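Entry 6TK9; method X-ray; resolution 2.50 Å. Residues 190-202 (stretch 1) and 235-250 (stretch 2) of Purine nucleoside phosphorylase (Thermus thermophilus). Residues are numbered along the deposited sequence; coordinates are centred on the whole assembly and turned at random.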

ATOM      1  N   SER A 190       3.549 -14.103 -22.092  1.00 35.30           N
ATOM      2  CA  SER A 190       3.667 -12.640 -22.321  1.00 34.28           C
ATOM      3  C   SER A 190       4.385 -12.071 -21.116  1.00 34.30           C
ATOM      4  O   SER A 190       4.124 -12.570 -20.022  1.00 44.06           O
ATOM      5  CB  SER A 190       2.340 -11.972 -22.507  1.00 33.09           C
ATOM      6  OG  SER A 190       1.495 -12.213 -21.398  1.00 32.05           O
ATOM      7  N   PHE A 191       5.286 -11.115 -21.307  1.00 34.71           N
ATOM      8  CA  PHE A 191       5.943 -10.408 -20.181  1.00 35.26           C
ATOM      9  C   PHE A 191       4.869  -9.542 -19.493  1.00 34.81           C
ATOM     10  O   PHE A 191       3.808  -9.313 -20.064  1.00 34.82           O
ATOM     11  CB  PHE A 191       7.190  -9.641 -20.646  1.00 34.72           C
ATOM     12  CG  PHE A 191       8.424 -10.478 -20.911  1.00 36.32           C
ATOM     13  CD1 PHE A 191       9.050 -11.178 -19.888  1.00 35.21           C
ATOM     14  CD2 PHE A 191       8.981 -10.552 -22.190  1.00 41.00           C
ATOM     15  CE1 PHE A 191      10.194 -11.926 -20.135  1.00 37.22           C
ATOM     16  CE2 PHE A 191      10.121 -11.308 -22.438  1.00 36.81           C
ATOM     17  CZ  PHE A 191      10.720 -12.000 -21.411  1.00 37.52           C
ATOM     18  N   ALA A 192       5.133  -9.123 -18.262  1.00 32.74           N
ATOM     19  CA  ALA A 192       4.237  -8.298 -17.440  1.00 31.65           C
ATOM     20  C   ALA A 192       4.042  -6.934 -18.112  1.00 31.97           C
ATOM     21  O   ALA A 192       5.012  -6.431 -18.684  1.00 30.75           O
ATOM     22  CB  ALA A 192       4.842  -8.148 -16.074  1.00 33.69           C
ATOM     23  N   SER A 193       2.827  -6.370 -18.032  1.00 32.11           N
ATOM     24  CA  SER A 193       2.550  -4.938 -18.308  1.00 34.10           C
ATOM     25  C   SER A 193       3.296  -4.104 -17.265  1.00 36.45           C
ATOM     26  O   SER A 193       3.693  -4.666 -16.208  1.00 35.84           O
ATOM     27  CB  SER A 193       1.084  -4.616 -18.270  1.00 33.11           C
ATOM     28  OG  SER A 193       0.634  -4.490 -16.917  1.00 36.72           O
ATOM     29  N   ARG A 194       3.442  -2.804 -17.535  1.00 37.44           N
ATOM     30  CA  ARG A 194       3.989  -1.831 -16.565  1.00 36.47           C
ATOM     31  C   ARG A 194       3.205  -1.972 -15.251  1.00 37.43           C
ATOM     32  O   ARG A 194       3.846  -2.181 -14.200  1.00 39.72           O
ATOM     33  CB  ARG A 194       3.954  -0.421 -17.156  1.00 39.46           C
ATOM     34  CG  ARG A 194       4.949  -0.199 -18.286  1.00 44.20           C
ATOM     35  CD  ARG A 194       5.108   1.280 -18.570  1.00 50.00           C
ATOM     36  NE  ARG A 194       5.833   1.572 -19.798  1.00 55.85           N
ATOM     37  CZ  ARG A 194       7.155   1.641 -19.920  1.00 57.29           C
ATOM     38  NH1 ARG A 194       7.950   1.424 -18.886  1.00 59.02           N
ATOM     39  NH2 ARG A 194       7.683   1.915 -21.099  1.00 59.39           N
ATOM     40  N   ALA A 195       1.873  -1.938 -15.314  1.00 32.85           N
ATOM     41  CA  ALA A 195       0.981  -1.940 -14.137  1.00 31.52           C
ATOM     42  C   ALA A 195       1.116  -3.263 -13.384  1.00 35.21           C
ATOM     43  O   ALA A 195       1.094  -3.228 -12.133  1.00 35.48           O
ATOM     44  CB  ALA A 195      -0.437  -1.695 -14.568  1.00 34.34           C
ATOM     45  N   GLU A 196       1.272  -4.383 -14.106  1.00 36.55           N
ATOM     46  CA  GLU A 196       1.516  -5.706 -13.478  1.00 35.01           C
ATOM     47  C   GLU A 196       2.875  -5.682 -12.766  1.00 36.03           C
ATOM     48  O   GLU A 196       2.942  -6.192 -11.628  1.00 36.00           O
ATOM     49  CB  GLU A 196       1.450  -6.830 -14.504  1.00 36.24           C
ATOM     50  CG  GLU A 196       0.038  -7.235 -14.868  1.00 37.55           C
ATOM     51  CD  GLU A 196      -0.073  -8.034 -16.162  1.00 40.06           C
ATOM     52  OE1 GLU A 196       0.876  -7.935 -16.987  1.00 42.08           O
ATOM     53  OE2 GLU A 196      -1.094  -8.773 -16.336  1.00 37.36           O
ATOM     54  N   LEU A 197       3.923  -5.109 -13.370  1.00 36.29           N
ATOM     55  CA  LEU A 197       5.245  -5.060 -12.690  1.00 38.09           C
ATOM     56  C   LEU A 197       5.087  -4.249 -11.401  1.00 42.14           C
ATOM     57  O   LEU A 197       5.573  -4.716 -10.334  1.00 43.17           O
ATOM     58  CB  LEU A 197       6.316  -4.442 -13.585  1.00 39.20           C
ATOM     59  CG  LEU A 197       6.797  -5.272 -14.777  1.00 39.79           C
ATOM     60  CD1 LEU A 197       7.810  -4.459 -15.580  1.00 34.27           C
ATOM     61  CD2 LEU A 197       7.397  -6.606 -14.336  1.00 40.44           C
ATOM     62  N   ARG A 198       4.420  -3.092 -11.490  1.00 43.91           N
ATOM     63  CA  ARG A 198       4.207  -2.191 -10.333  1.00 44.90           C
ATOM     64  C   ARG A 198       3.443  -2.975  -9.274  1.00 41.05           C
ATOM     65  O   ARG A 198       3.872  -2.958  -8.112  1.00 35.37           O
ATOM     66  CB  ARG A 198       3.457  -0.911 -10.706  1.00 51.93           C
ATOM     67  CG  ARG A 198       3.606   0.180  -9.653  1.00 64.71           C
ATOM     68  CD  ARG A 198       2.884   1.471  -9.995  1.00 78.98           C
ATOM     69  NE  ARG A 198       2.653   2.289  -8.803  1.00 88.40           N
ATOM     70  CZ  ARG A 198       1.552   2.998  -8.551  1.00 99.33           C
ATOM     71  NH1 ARG A 198       0.530   2.995  -9.396  1.00 97.13           N
ATOM     72  NH2 ARG A 198       1.470   3.699  -7.432  1.00101.54           N
ATOM     73  N   LEU A 199       2.385  -3.667  -9.695  1.00 39.99           N
ATOM     74  CA  LEU A 199       1.508  -4.450  -8.794  1.00 43.84           C
ATOM     75  C   LEU A 199       2.378  -5.461  -8.022  1.00 44.25           C
ATOM     76  O   LEU A 199       2.241  -5.518  -6.772  1.00 44.21           O
ATOM     77  CB  LEU A 199       0.402  -5.074  -9.651  1.00 46.83           C
ATOM     78  CG  LEU A 199      -0.310  -6.315  -9.114  1.00 48.88           C
ATOM     79  CD1 LEU A 199      -1.642  -6.496  -9.835  1.00 49.19           C
ATOM     80  CD2 LEU A 199       0.539  -7.557  -9.273  1.00 50.13           C
ATOM     81  N   LEU A 200       3.314  -6.153  -8.683  1.00 40.95           N
ATOM     82  CA  LEU A 200       4.101  -7.257  -8.042  1.00 43.29           C
ATOM     83  C   LEU A 200       5.191  -6.683  -7.128  1.00 42.39           C
ATOM     84  O   LEU A 200       5.468  -7.299  -6.092  1.00 42.47           O
ATOM     85  CB  LEU A 200       4.730  -8.170  -9.098  1.00 43.19           C
ATOM     86  CG  LEU A 200       3.747  -8.990  -9.924  1.00 40.77           C
ATOM     87  CD1 LEU A 200       4.437  -9.573 -11.143  1.00 40.25           C
ATOM     88  CD2 LEU A 200       3.115 -10.063  -9.070  1.00 40.83           C
ATOM     89  N   ARG A 201       5.805  -5.561  -7.493  1.00 43.75           N
ATOM     90  CA  ARG A 201       6.801  -4.893  -6.615  1.00 49.12           C
ATOM     91  C   ARG A 201       6.109  -4.510  -5.294  1.00 47.74           C
ATOM     92  O   ARG A 201       6.666  -4.814  -4.216  1.00 42.13           O
ATOM     93  CB  ARG A 201       7.439  -3.692  -7.322  1.00 52.29           C
ATOM     94  CG  ARG A 201       8.783  -3.268  -6.738  1.00 60.00           C
ATOM     95  CD  ARG A 201       9.412  -2.050  -7.410  1.00 62.18           C
ATOM     96  NE  ARG A 201       8.402  -1.012  -7.568  1.00 62.98           N
ATOM     97  CZ  ARG A 201       8.339  -0.141  -8.564  1.00 62.36           C
ATOM     98  NH1 ARG A 201       9.260  -0.132  -9.515  1.00 74.78           N
ATOM     99  NH2 ARG A 201       7.343   0.721  -8.599  1.00 61.72           N
ATOM    100  N   GLU A 202       4.911  -3.928  -5.375  1.00 52.80           N
ATOM    101  CA  GLU A 202       4.235  -3.247  -4.239  1.00 56.85           C
ATOM    102  C   GLU A 202       3.628  -4.324  -3.317  1.00 55.17           C
ATOM    103  O   GLU A 202       3.573  -4.059  -2.092  1.00 54.29           O
ATOM    104  CB  GLU A 202       3.357  -2.112  -4.800  1.00 69.93           C
ATOM    105  CG  GLU A 202       1.875  -2.156  -4.429  1.00 84.30           C
ATOM    106  CD  GLU A 202       1.001  -1.038  -5.012  1.00 93.31           C
ATOM    107  OE1 GLU A 202       0.625  -1.112  -6.219  1.00 86.67           O
ATOM    108  OE2 GLU A 202       0.671  -0.092  -4.253  1.00 83.15           O
ATOM    109  N   MET A 235      16.321  -5.536 -15.920  1.00 56.91           N
ATOM    110  CA  MET A 235      15.686  -4.747 -14.844  1.00 57.74           C
ATOM    111  C   MET A 235      14.250  -4.450 -15.300  1.00 62.73           C
ATOM    112  O   MET A 235      14.054  -3.699 -16.276  1.00 61.30           O
ATOM    113  CB  MET A 235      16.498  -3.476 -14.549  1.00 54.03           C
ATOM    114  CG  MET A 235      17.787  -3.747 -13.746  1.00 49.65           C
ATOM    115  SD  MET A 235      17.537  -4.759 -12.241  1.00 51.43           S
ATOM    116  CE  MET A 235      16.437  -3.700 -11.308  1.00 54.65           C
ATOM    117  N   ALA A 236      13.293  -5.125 -14.664  1.00 67.03           N
ATOM    118  CA  ALA A 236      11.838  -4.996 -14.892  1.00 65.31           C
ATOM    119  C   ALA A 236      11.309  -3.909 -13.954  1.00 56.27           C
ATOM    120  O   ALA A 236      10.763  -4.235 -12.867  1.00 64.87           O
ATOM    121  CB  ALA A 236      11.162  -6.334 -14.677  1.00 66.78           C
ATOM    122  N   VAL A 237      11.509  -2.655 -14.342  1.00 49.16           N
ATOM    123  CA  VAL A 237      11.011  -1.491 -13.559  1.00 54.75           C
ATOM    124  C   VAL A 237      10.195  -0.595 -14.490  1.00 52.13           C
ATOM    125  O   VAL A 237      10.698  -0.018 -15.448  1.00 54.25           O
ATOM    126  CB  VAL A 237      12.149  -0.787 -12.786  1.00 57.37           C
ATOM    127  CG1 VAL A 237      13.528  -1.305 -13.178  1.00 56.33           C
ATOM    128  CG2 VAL A 237      12.067   0.735 -12.859  1.00 56.54           C
ATOM    129  N   PRO A 238       8.877  -0.471 -14.232  1.00 58.62           N
ATOM    130  CA  PRO A 238       7.961   0.149 -15.194  1.00 58.36           C
ATOM    131  C   PRO A 238       8.029   1.677 -15.346  1.00 63.79           C
ATOM    132  O   PRO A 238       7.307   2.206 -16.159  1.00 64.77           O
ATOM    133  CB  PRO A 238       6.581  -0.217 -14.620  1.00 60.39           C
ATOM    134  CG  PRO A 238       6.812  -0.352 -13.119  1.00 55.97           C
ATOM    135  CD  PRO A 238       8.203  -0.943 -13.003  1.00 54.39           C
ATOM    136  N   GLU A 239       8.876   2.371 -14.586  1.00 71.81           N
ATOM    137  CA  GLU A 239       9.045   3.838 -14.775  1.00 78.22           C
ATOM    138  C   GLU A 239      10.408   4.086 -15.439  1.00 79.79           C
ATOM    139  O   GLU A 239      11.032   5.110 -15.136  1.00 86.07           O
ATOM    140  CB  GLU A 239       8.732   4.587 -13.473  1.00 76.57           C
ATOM    141  CG  GLU A 239       9.098   3.865 -12.189  1.00 72.90           C
ATOM    142  CD  GLU A 239       8.065   2.964 -11.520  1.00 70.40           C
ATOM    143  OE1 GLU A 239       7.080   3.470 -10.919  1.00 61.92           O
ATOM    144  OE2 GLU A 239       8.281   1.747 -11.551  1.00 77.66           O
ATOM    145  N   ARG A 240      10.784   3.175 -16.352  1.00 78.62           N
ATOM    146  CA  ARG A 240      11.981   3.158 -17.241  1.00 77.06           C
ATOM    147  C   ARG A 240      11.506   2.613 -18.600  1.00 82.11           C
ATOM    148  O   ARG A 240      10.721   1.645 -18.561  1.00 90.49           O
ATOM    149  CB  ARG A 240      13.063   2.266 -16.611  1.00 72.20           C
ATOM    150  CG  ARG A 240      14.203   3.023 -15.943  1.00 72.91           C
ATOM    151  CD  ARG A 240      14.624   2.543 -14.562  1.00 66.46           C
ATOM    152  NE  ARG A 240      15.628   1.482 -14.543  1.00 65.52           N
ATOM    153  CZ  ARG A 240      16.345   1.105 -13.475  1.00 61.55           C
ATOM    154  NH1 ARG A 240      16.179   1.687 -12.296  1.00 62.27           N
ATOM    155  NH2 ARG A 240      17.232   0.132 -13.587  1.00 59.30           N
ATOM    156  N   GLU A 241      11.900   3.185 -19.748  1.00 80.36           N
ATOM    157  CA  GLU A 241      11.441   2.678 -21.082  1.00 87.27           C
ATOM    158  C   GLU A 241      12.041   1.285 -21.335  1.00 88.05           C
ATOM    159  O   GLU A 241      13.036   0.937 -20.673  1.00 96.61           O
ATOM    160  CB  GLU A 241      11.767   3.639 -22.237  1.00 90.36           C
ATOM    161  CG  GLU A 241      13.253   3.888 -22.475  1.00 96.87           C
ATOM    162  CD  GLU A 241      13.690   3.912 -23.935  1.00103.70           C
ATOM    163  OE1 GLU A 241      13.268   3.007 -24.703  1.00 99.57           O
ATOM    164  OE2 GLU A 241      14.461   4.831 -24.306  1.00 97.69           O
ATOM    165  N   HIS A 242      11.452   0.521 -22.257  1.00 89.41           N
ATOM    166  CA  HIS A 242      11.951  -0.787 -22.778  1.00 96.99           C
ATOM    167  C   HIS A 242      12.070  -1.830 -21.653  1.00 84.32           C
ATOM    168  O   HIS A 242      12.827  -1.605 -20.679  1.00 65.16           O
ATOM    169  CB  HIS A 242      13.261  -0.624 -23.582  1.00109.96           C
ATOM    170  CG  HIS A 242      13.110  -0.859 -25.056  1.00122.23           C
ATOM    171  ND1 HIS A 242      13.589  -2.004 -25.681  1.00127.06           N
ATOM    172  CD2 HIS A 242      12.536  -0.115 -26.029  1.00118.69           C
ATOM    173  CE1 HIS A 242      13.319  -1.949 -26.973  1.00119.80           C
ATOM    174  NE2 HIS A 242      12.671  -0.801 -27.212  1.00122.08           N
ATOM    175  N   HIS A 243      11.288  -2.907 -21.789  1.00 80.29           N
ATOM    176  CA  HIS A 243      11.483  -4.238 -21.157  1.00 79.70           C
ATOM    177  C   HIS A 243      12.449  -5.015 -22.057  1.00 70.62           C
ATOM    178  O   HIS A 243      12.368  -4.830 -23.284  1.00 70.54           O
ATOM    179  CB  HIS A 243      10.129  -4.970 -21.006  1.00 79.10           C
ATOM    180  CG  HIS A 243      10.154  -6.179 -20.128  1.00 76.56           C
ATOM    181  ND1 HIS A 243       9.298  -6.319 -19.050  1.00 79.93           N
ATOM    182  CD2 HIS A 243      10.920  -7.291 -20.150  1.00 72.89           C
ATOM    183  CE1 HIS A 243       9.534  -7.469 -18.449  1.00 80.86           C
ATOM    184  NE2 HIS A 243      10.536  -8.078 -19.098  1.00 80.28           N
ATOM    185  N   ALA A 244      13.327  -5.836 -21.479  1.00 66.97           N
ATOM    186  CA  ALA A 244      14.200  -6.784 -22.211  1.00 70.56           C
ATOM    187  C   ALA A 244      13.351  -7.693 -23.115  1.00 71.21           C
ATOM    188  O   ALA A 244      12.192  -7.994 -22.761  1.00 66.85           O
ATOM    189  CB  ALA A 244      15.006  -7.597 -21.228  1.00 71.59           C
ATOM    190  N   THR A 245      13.920  -8.132 -24.238  1.00 73.32           N
ATOM    191  CA  THR A 245      13.312  -9.128 -25.162  1.00 80.99           C
ATOM    192  C   THR A 245      13.841 -10.523 -24.778  1.00 86.63           C
ATOM    193  O   THR A 245      14.635 -10.586 -23.813  1.00 82.74           O
ATOM    194  CB  THR A 245      13.536  -8.685 -26.617  1.00 79.95           C
ATOM    195  OG1 THR A 245      12.306  -8.911 -27.305  1.00 83.59           O
ATOM    196  CG2 THR A 245      14.675  -9.389 -27.326  1.00 81.24           C
ATOM    197  N   GLU A 246      13.396 -11.590 -25.465  1.00 89.63           N
ATOM    198  CA  GLU A 246      13.905 -12.988 -25.303  1.00 87.81           C
ATOM    199  C   GLU A 246      15.427 -13.004 -25.542  1.00 93.08           C
ATOM    200  O   GLU A 246      16.160 -13.532 -24.667  1.00 82.75           O
ATOM    201  CB  GLU A 246      13.176 -13.948 -26.257  1.00 85.86           C
ATOM    202  CG  GLU A 246      13.675 -15.392 -26.203  1.00 82.94           C
ATOM    203  CD  GLU A 246      13.352 -16.245 -27.423  1.00 82.41           C
ATOM    204  OE1 GLU A 246      12.286 -16.033 -28.034  1.00 79.01           O
ATOM    205  OE2 GLU A 246      14.171 -17.119 -27.766  1.00 77.28           O
ATOM    206  N   GLU A 247      15.868 -12.446 -26.682  1.00 93.27           N
ATOM    207  CA  GLU A 247      17.283 -12.369 -27.159  1.00 89.14           C
ATOM    208  C   GLU A 247      18.197 -11.703 -26.106  1.00 84.66           C
ATOM    209  O   GLU A 247      19.353 -12.167 -25.950  1.00 85.29           O
ATOM    210  CB  GLU A 247      17.309 -11.624 -28.502  1.00 90.41           C
ATOM    211  CG  GLU A 247      18.593 -11.794 -29.298  1.00 92.75           C
ATOM    212  CD  GLU A 247      18.629 -11.028 -30.615  1.00100.16           C
ATOM    213  OE1 GLU A 247      18.895  -9.800 -30.591  1.00 94.97           O
ATOM    214  OE2 GLU A 247      18.377 -11.657 -31.667  1.00 91.90           O
ATOM    215  N   GLU A 248      17.704 -10.665 -25.411  1.00 81.71           N
ATOM    216  CA  GLU A 248      18.454  -9.823 -24.430  1.00 79.01           C
ATOM    217  C   GLU A 248      18.590 -10.573 -23.091  1.00 78.27           C
ATOM    218  O   GLU A 248      19.702 -10.541 -22.517  1.00 69.41           O
ATOM    219  CB  GLU A 248      17.754  -8.466 -24.271  1.00 77.84           C
ATOM    220  CG  GLU A 248      18.362  -7.561 -23.206  1.00 81.36           C
ATOM    221  CD  GLU A 248      17.840  -6.130 -23.199  1.00 87.39           C
ATOM    222  OE1 GLU A 248      17.046  -5.777 -24.111  1.00 86.26           O
ATOM    223  OE2 GLU A 248      18.222  -5.365 -22.275  1.00 73.76           O
ATOM    224  N   VAL A 249      17.506 -11.215 -22.621  1.00 78.22           N
ATOM    225  CA  VAL A 249      17.481 -12.118 -21.424  1.00 75.42           C
ATOM    226  C   VAL A 249      18.606 -13.152 -21.603  1.00 75.47           C
ATOM    227  O   VAL A 249      19.593 -13.071 -20.838  1.00 68.79           O
ATOM    228  CB  VAL A 249      16.099 -12.786 -21.193  1.00 71.30           C
ATOM    229  CG1 VAL A 249      16.151 -13.920 -20.171  1.00 65.16           C
ATOM    230  CG2 VAL A 249      15.029 -11.781 -20.782  1.00 71.47           C
ATOM    231  N   LEU A 250      18.483 -14.035 -22.610  1.00 71.93           N
ATOM    232  CA  LEU A 250      19.401 -15.182 -22.873  1.00 72.41           C
ATOM    233  C   LEU A 250      20.846 -14.702 -23.076  1.00 73.82           C
ATOM    234  O   LEU A 250      21.755 -15.459 -22.662  1.00 61.38           O
ATOM    235  CB  LEU A 250      18.919 -15.970 -24.096  1.00 73.04           C
ATOM    236  CG  LEU A 250      17.668 -16.819 -23.881  1.00 71.44           C
ATOM    237  CD1 LEU A 250      17.201 -17.428 -25.198  1.00 70.01           C
ATOM    238  CD2 LEU A 250      17.906 -17.901 -22.835  1.00 66.11           C
TER

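F191 opens the contact by lying against H243. The two rings sit obliquely, centroids 4.6 Å apart and planes inclined by 31°, with F191 CD1 3.5 Å from H243 NE2. Its apolar ring meets the H243 ring and V249, with F191 CZ 4.4 Å from V249 CG2, while its CB lies over the H243 face in a CH-pi contact.

The CA-to-CB bond of S193 points away from stretch 2, but the residue organises the helix that meets it. As N-cap, its OG accepts from E196 N at 2.9 Å, while S193 N donates to E196 OE1 at 2.7 Å, so the first turn is tied by a reciprocal pair of hydrogen bonds.

R194 packs its CB 3.7 Å from P238 CB, and its side chain extends until the guanidinium meets the V237 to R240 turn at its carbonyls. Its NH1 donates to P238 O at 2.9 Å and to R240 O at 2.8 Å, both acceptors lying near the guanidinium plane, where N-H groups point.

One helical turn on, L197 supplies apolar surface: its CD2 lies 3.8 Å from A236 CB and its CB 4.0 Å from P238 CD. R201 closes the contact with a salt bridge, NH1 to E239 OE2 at 2.9 Å; its NH2 donates to the same OE2 at 3.3 Å. Arginine suits this place because its long, positively charged side chain can reach the carboxylate and offer two N-H donors.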